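Local coordinates for protein nitrophorin Cim l NP (Cimex lectularius, PDB 2IMQ) that carries nitric oxide on a heme in the saliva of the bed bug and releases it into the victim during feeding, causing vasodilation, at residues A41-G46 with M84-Y89; K77-E82 with I118-T123; S130-R135 with L166-D171. All blocks are in the same frame, centred on the assembly; numbering follows the deposited sequence.

Interaction 1 (A41-G46 with M84-Y89). With HEM (protoporphyrin IX containing Fe), chain B.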
loop_
_atom_site.group_PDB
_atom_site.type_symbol
_atom_site.label_atom_id
_atom_site.label_comp_id
_atom_site.label_asym_id
_atom_site.label_seq_id
_atom_site.Cartn_x
_atom_site.Cartn_y
_atom_site.Cartn_z
ATOM N N ALA A 41 -0.622 8.560 -1.261
ATOM C CA ALA A 41 -1.565 7.634 -0.675
ATOM C C ALA A 41 -0.880 6.895 0.480
ATOM O O ALA A 41 0.285 6.498 0.337
ATOM C CB ALA A 41 -2.068 6.666 -1.679
ATOM N N VAL A 42 -1.595 6.770 1.576
ATOM C CA VAL A 42 -1.135 6.103 2.791
ATOM C C VAL A 42 -2.079 4.987 3.188
ATOM O O VAL A 42 -3.255 5.243 3.411
ATOM C CB VAL A 42 -1.069 7.122 3.970
ATOM C CG1 VAL A 42 -0.532 6.449 5.233
ATOM C CG2 VAL A 42 -0.194 8.351 3.545
ATOM N N ALA A 43 -1.587 3.769 3.290
ATOM C CA ALA A 43 -2.424 2.635 3.645
ATOM C C ALA A 43 -1.804 1.990 4.887
ATOM O O ALA A 43 -0.588 1.752 4.977
ATOM C CB ALA A 43 -2.511 1.600 2.528
ATOM N N VAL A 44 -2.652 1.658 5.819
ATOM C CA VAL A 44 -2.235 0.919 7.003
ATOM C C VAL A 44 -3.141 -0.271 7.240
ATOM O O VAL A 44 -4.305 -0.288 6.833
ATOM C CB VAL A 44 -2.199 1.757 8.273
ATOM C CG1 VAL A 44 -1.123 2.695 8.214
ATOM C CG2 VAL A 44 -3.493 2.457 8.524
ATOM N N GLN A 45 -2.559 -1.300 7.860
ATOM C CA GLN A 45 -3.269 -2.440 8.311
ATOM C C GLN A 45 -2.944 -2.601 9.752
ATOM O O GLN A 45 -1.800 -2.472 10.183
ATOM C CB GLN A 45 -2.823 -3.687 7.542
ATOM C CG GLN A 45 -3.392 -4.963 8.142
ATOM C CD GLN A 45 -3.161 -6.181 7.346
ATOM O OE1 GLN A 45 -3.027 -6.147 6.114
ATOM N NE2 GLN A 45 -3.197 -7.295 8.056
ATOM N N GLY A 46 -3.970 -2.970 10.517
ATOM C CA GLY A 46 -3.777 -3.136 11.928
ATOM C C GLY A 46 -5.054 -3.515 12.650
ATOM O O GLY A 46 -5.908 -4.256 12.135
ATOM N N MET A 84 -8.202 -1.654 8.596
ATOM C CA MET A 84 -7.567 -0.979 7.448
ATOM C C MET A 84 -7.773 0.540 7.529
ATOM O O MET A 84 -8.775 1.018 8.020
ATOM C CB MET A 84 -8.126 -1.417 6.111
ATOM C CG MET A 84 -7.909 -2.894 5.736
ATOM S SD MET A 84 -8.700 -3.325 4.250
ATOM C CE MET A 84 -10.313 -3.570 4.908
ATOM N N GLY A 85 -6.838 1.277 6.966
ATOM C CA GLY A 85 -6.955 2.712 6.793
ATOM C C GLY A 85 -6.363 3.067 5.425
ATOM O O GLY A 85 -5.291 2.562 5.042
ATOM N N LEU A 86 -7.046 3.936 4.674
ATOM C CA LEU A 86 -6.519 4.427 3.419
ATOM C C LEU A 86 -6.810 5.916 3.335
ATOM O O LEU A 86 -7.957 6.339 3.484
ATOM C CB LEU A 86 -7.193 3.765 2.216
ATOM C CG LEU A 86 -6.760 4.177 0.807
ATOM C CD1 LEU A 86 -5.268 3.889 0.540
ATOM C CD2 LEU A 86 -7.661 3.520 -0.211
ATOM N N THR A 87 -5.764 6.685 3.049
ATOM C CA THR A 87 -5.883 8.133 2.885
ATOM C C THR A 87 -5.246 8.493 1.559
ATOM O O THR A 87 -4.140 8.040 1.262
ATOM C CB THR A 87 -5.206 8.855 4.042
ATOM O OG1 THR A 87 -5.715 8.359 5.284
ATOM C CG2 THR A 87 -5.509 10.349 3.976
ATOM N N VAL A 88 -5.893 9.407 0.804
ATOM C CA VAL A 88 -5.349 9.911 -0.428
ATOM C C VAL A 88 -5.304 11.439 -0.355
ATOM O O VAL A 88 -6.323 12.044 -0.023
ATOM C CB VAL A 88 -6.168 9.438 -1.655
ATOM C CG1 VAL A 88 -5.530 9.921 -2.894
ATOM C CG2 VAL A 88 -6.236 7.897 -1.673
ATOM N N TYR A 89 -4.150 11.996 -0.679
ATOM C CA TYR A 89 -3.936 13.436 -0.748
ATOM C C TYR A 89 -3.550 13.795 -2.166
ATOM O O TYR A 89 -2.880 13.039 -2.877
ATOM C CB TYR A 89 -2.767 13.846 0.167
ATOM C CG TYR A 89 -2.927 13.528 1.594
ATOM C CD1 TYR A 89 -2.410 12.361 2.107
ATOM C CD2 TYR A 89 -3.579 14.376 2.461
ATOM C CE1 TYR A 89 -2.529 12.059 3.447
ATOM C CE2 TYR A 89 -3.696 14.083 3.803
ATOM C CZ TYR A 89 -3.155 12.903 4.311
ATOM O OH TYR A 89 -3.310 12.570 5.628
HETATM C CHA HEM B . -6.647 8.990 10.490
HETATM C CHB HEM B . -2.283 7.198 9.375
HETATM C CHC HEM B . -2.459 4.374 13.269
HETATM C CHD HEM B . -6.882 5.859 14.251
HETATM C C1A HEM B . -5.455 8.797 9.854
HETATM C C2A HEM B . -4.979 9.496 8.684
HETATM C C3A HEM B . -3.774 8.952 8.373
HETATM C C4A HEM B . -3.457 7.944 9.343
HETATM C CMA HEM B . -2.873 9.386 7.232
HETATM C CAA HEM B . -5.679 10.641 7.918
HETATM C CBA HEM B . -5.044 11.922 8.526
HETATM C CGA HEM B . -5.673 13.182 7.951
HETATM O O1A HEM B . -6.764 13.545 8.387
HETATM O O2A HEM B . -5.050 13.863 7.099
HETATM C C1B HEM B . -1.960 6.299 10.343
HETATM C C2B HEM B . -0.718 5.570 10.414
HETATM C C3B HEM B . -0.747 4.789 11.488
HETATM C C4B HEM B . -2.011 5.010 12.142
HETATM C CMB HEM B . 0.291 5.813 9.348
HETATM C CAB HEM B . 0.300 3.812 11.998
HETATM C CBB HEM B . 1.585 3.918 11.633
HETATM C C1C HEM B . -3.639 4.521 13.939
HETATM C C2C HEM B . -4.085 3.788 15.096
HETATM C C3C HEM B . -5.291 4.263 15.393
HETATM C C4C HEM B . -5.692 5.183 14.375
HETATM C CMC HEM B . -3.253 2.824 15.950
HETATM C CAC HEM B . -6.168 3.837 16.562
HETATM C CBC HEM B . -6.576 2.579 16.718
HETATM C C1D HEM B . -7.226 6.791 13.297
HETATM C C2D HEM B . -8.533 7.394 13.201
HETATM C C3D HEM B . -8.453 8.373 12.076
HETATM C C4D HEM B . -7.117 8.271 11.550
HETATM C CMD HEM B . -9.741 7.128 14.101
HETATM C CAD HEM B . -9.638 9.240 11.615
HETATM C CBD HEM B . -9.869 10.254 12.723
HETATM C CGD HEM B . -10.761 11.357 12.245
HETATM O O1D HEM B . -11.043 12.273 13.085
HETATM O O2D HEM B . -11.171 11.298 11.049
HETATM N NA HEM B . -4.507 7.863 10.258
HETATM N NB HEM B . -2.741 5.918 11.398
HETATM N NC HEM B . -4.649 5.331 13.513
HETATM N ND HEM B . -6.431 7.322 12.289
HETATM FE FE HEM B . -4.533 6.709 11.957
HETATM O O HOH W 1 -4.306 6.122 5.993
#
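Ala41 faces Val88 as the first antiparallel pair, a non-hydrogen-bonded one in which its CA-H points at the neighbouring carbonyl, Ala41 CA lying 3.2 Å from Thr87 O. Its small methyl suits a face on which a second sheet packs closely.

Val42 and Thr87 form a hydrogen-bonded pair with a bond in each direction; Val42 N reaches Thr87 O at 2.9 Å and is almost straight (169° at the hydrogen). Val42 O accepts a second proton from a water that also lies 2.7 Å from Thr87 OG1, a hydroxyl further held by Asn78 ND2. Because CG1 of Val42 is anti to the backbone N (chi1 -178°), CG2 stands beside that N and meets the ring edge of Tyr89. The phenol then extends to the heme: Tyr89 OH donates to propionate oxygen O2A at 2.6 Å, with O2A in the ring plane. Tyrosine thus combines an apolar edge for valine with a donor for the carboxylate.

Ala43 returns to the face of Ala41, its CB 4.1 Å from Leu86 CD1. Val44 turns back to the heme, where CG1 lies 3.6 Å from methyl CMB. Its CG2 rests on the backbone of Gly85, 3.9 Å from Gly85 CA, a place where a beta carbon would collide with it. Val44 and Gly85 share two backbone bonds, and Gln45 follows in register with Met84.

Within the sheet, strand 6-17 flanks 39-46 on the side away from 84-91, and strand 73-80 lies beyond 84-91 as an outermost strand. The face of Ala41, Ala43, Leu86 and Val88 packs on strands 127-135 and 116-124 of the other sheet. On the opposite face Val42, Val44 and Thr87 look toward the heme side, while Tyr89 packs on helix 57-70, which carries the iron ligand Cys60.

Interaction 2 (K77-E82 with I118-T123). With HEM (protoporphyrin IX containing Fe), chain B.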
loop_
_atom_site.group_PDB
_atom_site.type_symbol
_atom_site.label_atom_id
_atom_site.label_comp_id
_atom_site.label_asym_id
_atom_site.label_seq_id
_atom_site.Cartn_x
_atom_site.Cartn_y
_atom_site.Cartn_z
ATOM N N LYS A 77 -9.665 11.904 0.670
ATOM C CA LYS A 77 -10.445 11.021 1.507
ATOM C C LYS A 77 -9.543 10.284 2.511
ATOM O O LYS A 77 -8.416 9.904 2.195
ATOM C CB LYS A 77 -11.144 9.953 0.645
ATOM C CG LYS A 77 -12.214 9.150 1.381
ATOM C CD LYS A 77 -13.459 9.996 1.708
ATOM C CE LYS A 77 -14.534 9.171 2.484
ATOM N NZ LYS A 77 -14.113 8.305 3.635
ATOM N N ASN A 78 -10.049 10.100 3.721
ATOM C CA ASN A 78 -9.589 9.058 4.665
ATOM C C ASN A 78 -10.703 8.108 4.913
ATOM O O ASN A 78 -11.865 8.542 5.133
ATOM C CB ASN A 78 -9.162 9.670 6.002
ATOM C CG ASN A 78 -8.941 8.654 7.090
ATOM O OD1 ASN A 78 -9.799 8.440 7.954
ATOM N ND2 ASN A 78 -7.819 7.950 7.017
ATOM N N THR A 79 -10.391 6.808 4.902
ATOM C CA THR A 79 -11.366 5.794 5.162
ATOM C C THR A 79 -10.746 4.840 6.151
ATOM O O THR A 79 -9.638 4.370 5.914
ATOM C CB THR A 79 -11.709 5.032 3.899
ATOM O OG1 THR A 79 -12.186 5.931 2.911
ATOM C CG2 THR A 79 -12.817 4.033 4.163
ATOM N N ILE A 80 -11.424 4.533 7.236
ATOM C CA ILE A 80 -10.988 3.510 8.163
ATOM C C ILE A 80 -12.048 2.459 8.442
ATOM O O ILE A 80 -13.275 2.730 8.493
ATOM C CB ILE A 80 -10.448 4.101 9.488
ATOM C CG1 ILE A 80 -11.548 4.848 10.237
ATOM C CG2 ILE A 80 -9.224 4.971 9.226
ATOM C CD1 ILE A 80 -11.109 5.393 11.608
ATOM N N THR A 81 -11.557 1.252 8.628
ATOM C CA THR A 81 -12.343 0.132 9.143
ATOM C C THR A 81 -11.685 -0.339 10.426
ATOM O O THR A 81 -10.776 0.315 10.950
ATOM C CB THR A 81 -12.469 -1.005 8.126
ATOM O OG1 THR A 81 -11.185 -1.612 7.929
ATOM C CG2 THR A 81 -12.900 -0.516 6.771
ATOM N N GLU A 82 -12.101 -1.462 10.968
ATOM C CA GLU A 82 -11.407 -1.926 12.141
ATOM C C GLU A 82 -9.935 -2.307 11.876
ATOM O O GLU A 82 -9.120 -2.158 12.781
ATOM C CB GLU A 82 -12.161 -3.075 12.804
ATOM C CG GLU A 82 -13.113 -2.600 13.894
ATOM C CD GLU A 82 -12.351 -2.064 15.085
ATOM O OE1 GLU A 82 -11.713 -2.873 15.803
ATOM O OE2 GLU A 82 -12.353 -0.840 15.286
ATOM N N ILE A 118 -10.566 -1.425 0.496
ATOM C CA ILE A 118 -11.042 -0.025 0.250
ATOM C C ILE A 118 -10.526 0.394 -1.084
ATOM O O ILE A 118 -9.341 0.168 -1.396
ATOM C CB ILE A 118 -10.503 0.914 1.305
ATOM C CG1 ILE A 118 -10.841 0.444 2.737
ATOM C CG2 ILE A 118 -11.050 2.384 1.104
ATOM C CD1 ILE A 118 -10.101 1.135 3.795
ATOM N N VAL A 119 -11.376 1.056 -1.884
ATOM C CA VAL A 119 -10.896 1.671 -3.093
ATOM C C VAL A 119 -11.324 3.138 -3.112
ATOM O O VAL A 119 -12.495 3.407 -3.002
ATOM C CB VAL A 119 -11.460 1.028 -4.384
ATOM C CG1 VAL A 119 -10.739 1.545 -5.556
ATOM C CG2 VAL A 119 -11.381 -0.430 -4.351
ATOM N N THR A 120 -10.381 4.028 -3.290
ATOM C CA THR A 120 -10.665 5.472 -3.454
ATOM C C THR A 120 -10.207 5.868 -4.817
ATOM O O THR A 120 -9.069 5.619 -5.220
ATOM C CB THR A 120 -9.923 6.253 -2.351
ATOM O OG1 THR A 120 -10.511 5.964 -1.088
ATOM C CG2 THR A 120 -10.007 7.766 -2.552
ATOM N N SER A 121 -11.102 6.556 -5.557
ATOM C CA SER A 121 -10.846 6.936 -6.921
ATOM C C SER A 121 -11.218 8.411 -7.145
ATOM O O SER A 121 -12.077 8.942 -6.497
ATOM C CB SER A 121 -11.682 6.091 -7.905
ATOM O OG SER A 121 -11.395 4.701 -7.767
ATOM N N PHE A 122 -10.582 9.002 -8.106
ATOM C CA PHE A 122 -10.793 10.454 -8.441
ATOM C C PHE A 122 -10.180 10.765 -9.766
ATOM O O PHE A 122 -9.306 10.053 -10.282
ATOM C CB PHE A 122 -10.178 11.348 -7.343
ATOM C CG PHE A 122 -8.671 11.279 -7.276
ATOM C CD1 PHE A 122 -7.914 12.183 -7.973
ATOM C CD2 PHE A 122 -8.009 10.308 -6.485
ATOM C CE1 PHE A 122 -6.563 12.138 -7.957
ATOM C CE2 PHE A 122 -6.621 10.253 -6.465
ATOM C CZ PHE A 122 -5.900 11.156 -7.197
ATOM N N THR A 123 -10.660 11.859 -10.363
ATOM C CA THR A 123 -10.207 12.211 -11.672
ATOM C C THR A 123 -9.574 13.581 -11.654
ATOM O O THR A 123 -10.133 14.522 -11.102
ATOM C CB THR A 123 -11.442 12.241 -12.605
ATOM O OG1 THR A 123 -11.923 10.900 -12.805
ATOM C CG2 THR A 123 -11.076 12.763 -13.967
HETATM C CHA HEM B . -6.647 8.990 10.490
HETATM C CHB HEM B . -2.283 7.198 9.375
HETATM C CHC HEM B . -2.459 4.374 13.269
HETATM C CHD HEM B . -6.882 5.859 14.251
HETATM C C1A HEM B . -5.455 8.797 9.854
HETATM C C2A HEM B . -4.979 9.496 8.684
HETATM C C3A HEM B . -3.774 8.952 8.373
HETATM C C4A HEM B . -3.457 7.944 9.343
HETATM C CMA HEM B . -2.873 9.386 7.232
HETATM C CAA HEM B . -5.679 10.641 7.918
HETATM C CBA HEM B . -5.044 11.922 8.526
HETATM C CGA HEM B . -5.673 13.182 7.951
HETATM O O1A HEM B . -6.764 13.545 8.387
HETATM O O2A HEM B . -5.050 13.863 7.099
HETATM C C1B HEM B . -1.960 6.299 10.343
HETATM C C2B HEM B . -0.718 5.570 10.414
HETATM C C3B HEM B . -0.747 4.789 11.488
HETATM C C4B HEM B . -2.011 5.010 12.142
HETATM C CMB HEM B . 0.291 5.813 9.348
HETATM C CAB HEM B . 0.300 3.812 11.998
HETATM C CBB HEM B . 1.585 3.918 11.633
HETATM C C1C HEM B . -3.639 4.521 13.939
HETATM C C2C HEM B . -4.085 3.788 15.096
HETATM C C3C HEM B . -5.291 4.263 15.393
HETATM C C4C HEM B . -5.692 5.183 14.375
HETATM C CMC HEM B . -3.253 2.824 15.950
HETATM C CAC HEM B . -6.168 3.837 16.562
HETATM C CBC HEM B . -6.576 2.579 16.718
HETATM C C1D HEM B . -7.226 6.791 13.297
HETATM C C2D HEM B . -8.533 7.394 13.201
HETATM C C3D HEM B . -8.453 8.373 12.076
HETATM C C4D HEM B . -7.117 8.271 11.550
HETATM C CMD HEM B . -9.741 7.128 14.101
HETATM C CAD HEM B . -9.638 9.240 11.615
HETATM C CBD HEM B . -9.869 10.254 12.723
HETATM C CGD HEM B . -10.761 11.357 12.245
HETATM O O1D HEM B . -11.043 12.273 13.085
HETATM O O2D HEM B . -11.171 11.298 11.049
HETATM N NA HEM B . -4.507 7.863 10.258
HETATM N NB HEM B . -2.741 5.918 11.398
HETATM N NC HEM B . -4.649 5.331 13.513
HETATM N ND HEM B . -6.431 7.322 12.289
HETATM FE FE HEM B . -4.533 6.709 11.957
HETATM O O HOH W 2 -10.000 6.597 1.589
#
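Thr79 and Ile118 meet through methyls set by matching first torsions: OG1 of Thr79 (chi1 -58°) and CG1 of Ile118 (chi1 -55°) are each anti to their own carbonyl carbon, which leaves both CG2 atoms anti to the backbone N. The two CG2 atoms touch at 3.9 Å, and Ile118 CD1 comes within 4.0 Å of Thr79 CG2 as the side chains slide past each other in opposite directions. Beside them Lys77 CB lies 4.0 Å from Thr120 CG2.

Threonine suits the interface between the sheets because it offers a methyl for packing and a hydroxyl for water. One water joins the two strands, 2.6 Å from Thr79 OG1 and 2.8 Å from Thr120 OG1; the latter hydroxyl is also bonded to Thr104 OG1. Lys77 packs with its CB, but its chain bends at chi2 and chi4 and curls back on its own strand. Its NZ donates to Asn78 O at 2.7 Å, from 45° above the carbonyl plane, and also to Thr79 OG1.

Asn78 and Ile80 point the other way, to the heme, with Ile80 CD1 3.3 Å from methyl CMD. Strands 73-80 and 116-124 belong to different sheets; the axes of their parts 77-80 and 118-123 approach to 8.9 Å, with no direct hydrogen bond between 77-82 and 118-123. Such face-to-face packing of two sheets is the beta-sandwich of the DNase I-like fold, shared with the inositol polyphosphate 5-phosphatases.

Interaction 3 (S130-R135 with L166-D171)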
loop_
_atom_site.group_PDB
_atom_site.type_symbol
_atom_site.label_atom_id
_atom_site.label_comp_id
_atom_site.label_asym_id
_atom_site.label_seq_id
_atom_site.Cartn_x
_atom_site.Cartn_y
_atom_site.Cartn_z
ATOM N N SER A 130 -7.181 5.280 -9.225
ATOM C CA SER A 130 -7.773 4.449 -8.194
ATOM C C SER A 130 -6.641 3.935 -7.329
ATOM O O SER A 130 -5.654 3.483 -7.836
ATOM C CB SER A 130 -8.560 3.245 -8.779
ATOM O OG SER A 130 -9.695 3.668 -9.539
ATOM N N PHE A 131 -6.894 4.024 -6.054
ATOM C CA PHE A 131 -6.032 3.469 -4.993
ATOM C C PHE A 131 -6.781 2.456 -4.155
ATOM O O PHE A 131 -7.841 2.760 -3.614
ATOM C CB PHE A 131 -5.515 4.583 -4.074
ATOM C CG PHE A 131 -4.574 5.521 -4.762
ATOM C CD1 PHE A 131 -5.061 6.566 -5.546
ATOM C CD2 PHE A 131 -3.220 5.287 -4.754
ATOM C CE1 PHE A 131 -4.184 7.392 -6.204
ATOM C CE2 PHE A 131 -2.354 6.116 -5.407
ATOM C CZ PHE A 131 -2.833 7.160 -6.154
ATOM N N THR A 132 -6.238 1.239 -4.056
ATOM C CA THR A 132 -6.798 0.162 -3.302
ATOM C C THR A 132 -5.865 -0.239 -2.185
ATOM O O THR A 132 -4.669 -0.316 -2.369
ATOM C CB THR A 132 -7.023 -1.054 -4.224
ATOM O OG1 THR A 132 -7.985 -0.684 -5.192
ATOM C CG2 THR A 132 -7.538 -2.282 -3.493
ATOM N N THR A 133 -6.474 -0.553 -1.061
ATOM C CA THR A 133 -5.797 -1.392 -0.048
ATOM C C THR A 133 -6.687 -2.584 0.328
ATOM O O THR A 133 -7.906 -2.547 0.117
ATOM C CB THR A 133 -5.364 -0.564 1.186
ATOM O OG1 THR A 133 -4.404 -1.309 1.969
ATOM C CG2 THR A 133 -6.475 -0.211 2.085
ATOM N N SER A 134 -6.098 -3.637 0.881
ATOM C CA SER A 134 -6.844 -4.820 1.206
ATOM C C SER A 134 -6.192 -5.535 2.356
ATOM O O SER A 134 -5.019 -5.306 2.688
ATOM C CB SER A 134 -6.960 -5.700 -0.010
ATOM O OG SER A 134 -5.658 -6.107 -0.461
ATOM N N ARG A 135 -6.953 -6.443 2.932
ATOM C CA ARG A 135 -6.510 -7.160 4.144
ATOM C C ARG A 135 -7.226 -8.490 4.179
ATOM O O ARG A 135 -8.455 -8.545 4.033
ATOM C CB ARG A 135 -6.865 -6.352 5.397
ATOM C CG ARG A 135 -6.455 -6.900 6.718
ATOM C CD ARG A 135 -7.244 -8.029 7.245
ATOM N NE ARG A 135 -7.020 -8.116 8.675
ATOM C CZ ARG A 135 -7.518 -9.067 9.427
ATOM N NH1 ARG A 135 -8.318 -9.952 8.878
ATOM N NH2 ARG A 135 -7.247 -9.104 10.727
ATOM N N LEU A 166 -3.809 2.909 -11.645
ATOM C CA LEU A 166 -4.236 2.104 -10.527
ATOM C C LEU A 166 -3.081 1.685 -9.680
ATOM O O LEU A 166 -2.033 1.272 -10.180
ATOM C CB LEU A 166 -4.977 0.862 -10.969
ATOM C CG LEU A 166 -6.236 1.157 -11.808
ATOM C CD1 LEU A 166 -5.880 0.977 -13.172
ATOM C CD2 LEU A 166 -7.376 0.305 -11.346
ATOM N N PHE A 167 -3.280 1.795 -8.392
ATOM C CA PHE A 167 -2.290 1.365 -7.372
ATOM C C PHE A 167 -2.977 0.520 -6.322
ATOM O O PHE A 167 -4.083 0.823 -5.909
ATOM C CB PHE A 167 -1.662 2.617 -6.736
ATOM C CG PHE A 167 -0.996 3.501 -7.770
ATOM C CD1 PHE A 167 -1.689 4.538 -8.383
ATOM C CD2 PHE A 167 0.302 3.251 -8.183
ATOM C CE1 PHE A 167 -1.065 5.293 -9.376
ATOM C CE2 PHE A 167 0.914 4.000 -9.179
ATOM C CZ PHE A 167 0.202 5.022 -9.774
ATOM N N TRP A 168 -2.307 -0.524 -5.877
ATOM C CA TRP A 168 -2.835 -1.381 -4.852
ATOM C C TRP A 168 -1.688 -1.512 -3.868
ATOM O O TRP A 168 -0.596 -1.981 -4.203
ATOM C CB TRP A 168 -3.172 -2.749 -5.435
ATOM C CG TRP A 168 -4.019 -3.650 -4.585
ATOM C CD1 TRP A 168 -3.936 -3.889 -3.269
ATOM C CD2 TRP A 168 -5.125 -4.389 -5.045
ATOM N NE1 TRP A 168 -4.911 -4.770 -2.865
ATOM C CE2 TRP A 168 -5.658 -5.095 -3.957
ATOM C CE3 TRP A 168 -5.717 -4.568 -6.315
ATOM C CZ2 TRP A 168 -6.742 -5.908 -4.081
ATOM C CZ3 TRP A 168 -6.808 -5.400 -6.413
ATOM C CH2 TRP A 168 -7.300 -6.040 -5.311
ATOM N N ILE A 169 -1.950 -1.081 -2.651
ATOM C CA ILE A 169 -0.914 -0.932 -1.606
ATOM C C ILE A 169 -1.391 -1.521 -0.298
ATOM O O ILE A 169 -2.534 -1.324 0.101
ATOM C CB ILE A 169 -0.516 0.544 -1.408
ATOM C CG1 ILE A 169 -1.727 1.435 -1.112
ATOM C CG2 ILE A 169 0.245 1.020 -2.645
ATOM C CD1 ILE A 169 -1.280 2.889 -0.751
ATOM N N GLY A 170 -0.502 -2.255 0.354
ATOM C CA GLY A 170 -0.809 -2.856 1.629
ATOM C C GLY A 170 -0.135 -4.202 1.706
ATOM O O GLY A 170 0.626 -4.618 0.824
ATOM N N ASP A 171 -0.434 -4.870 2.798
ATOM C CA ASP A 171 0.024 -6.225 3.022
ATOM C C ASP A 171 -0.978 -7.146 2.336
ATOM O O ASP A 171 -2.145 -7.256 2.781
ATOM C CB ASP A 171 0.160 -6.527 4.498
ATOM C CG ASP A 171 0.558 -7.943 4.800
ATOM O OD1 ASP A 171 0.677 -8.748 3.834
ATOM O OD2 ASP A 171 0.760 -8.226 6.004
HETATM O O HOH W 3 -6.723 0.609 -7.378
HETATM O O HOH W 4 -3.003 -4.195 4.085
#
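Thr132 and Trp168 pack tightly, methyl on ring. The methyl CG2 of Thr132 sits over the indole face, 3.5 Å from the centroid of the five-membered ring and only 15° off its normal, a CH-pi contact for which the small branched side chain of threonine is well shaped. The indole edge is tied down as well: Trp168 NE1 donates to Ser134 OG at 2.9 Å, the oxygen lying in the ring plane, so face and edge together fix the rotation of the ring. Ser134 OG has a second partner in Ala149 O.

On the other face of the sheet Phe131 and Phe167 lie side by side, pointing the same way. Their planes are 17° apart but slid past each other, and Phe131 CE2 touches Phe167 CD1 at 3.4 Å. Three backbone bonds knit the parallel strands, the shortest from Ile169 N to Thr132 O at 2.8 Å. A water bridges Thr132 OG1, also bonded to Leu154 O, and Phe167 O.

Past Ile169 the backbone ladder gives way to side-chain and water-mediated bonds, though the region stays buried. Thr133 OG1, anti to its backbone N (chi1 -164°), donates to Ile169 O at 2.6 Å, whereas Ser134 N stays 4.3 Å from Ile169 O. The chain turns a corner at Gly170, whose backbone angles leave no room for a beta carbon beside the preceding carbonyl; Thr133 OG1 also fills that place. Beyond it a water accepts from Asp171 N at 3.0 Å and probably donates to Ser134 O. Asp171 meets Arg175 and Asn15; Phe167 to Asp171 matches the start of the FWxGDxN signature of inositol 5-phosphatases.

Strand 116-124 flanks 127-135 and strand 243-248 flanks 165-169. The phenylalanine face packs on strands 6-17 and 39-46 of the opposite sheet, while Trp168 meets Phe210 and Trp213 edge-to-face on the outer side.

All three contacts are buried, but at different levels of the sandwich. Interactions 1 and 3 are ladders within the two sheets, antiparallel and parallel respectively, whereas interaction 2 spans the gap between sheets with methyls and a water. Interaction 2 shares a sheet with each of the others: Thr79 N bonds to Leu86 O of interaction 1, and Phe131 N of interaction 3 to Thr120 O. Interactions 1 and 3 meet face to face, Ala41 on Phe131 and Ala43 on Thr133, so alanines oppose bulkier residues. Interactions 1 and 2 also border the heme, joined by Thr87 and Asn78; interaction 3 instead turns its outer face to aromatic rings.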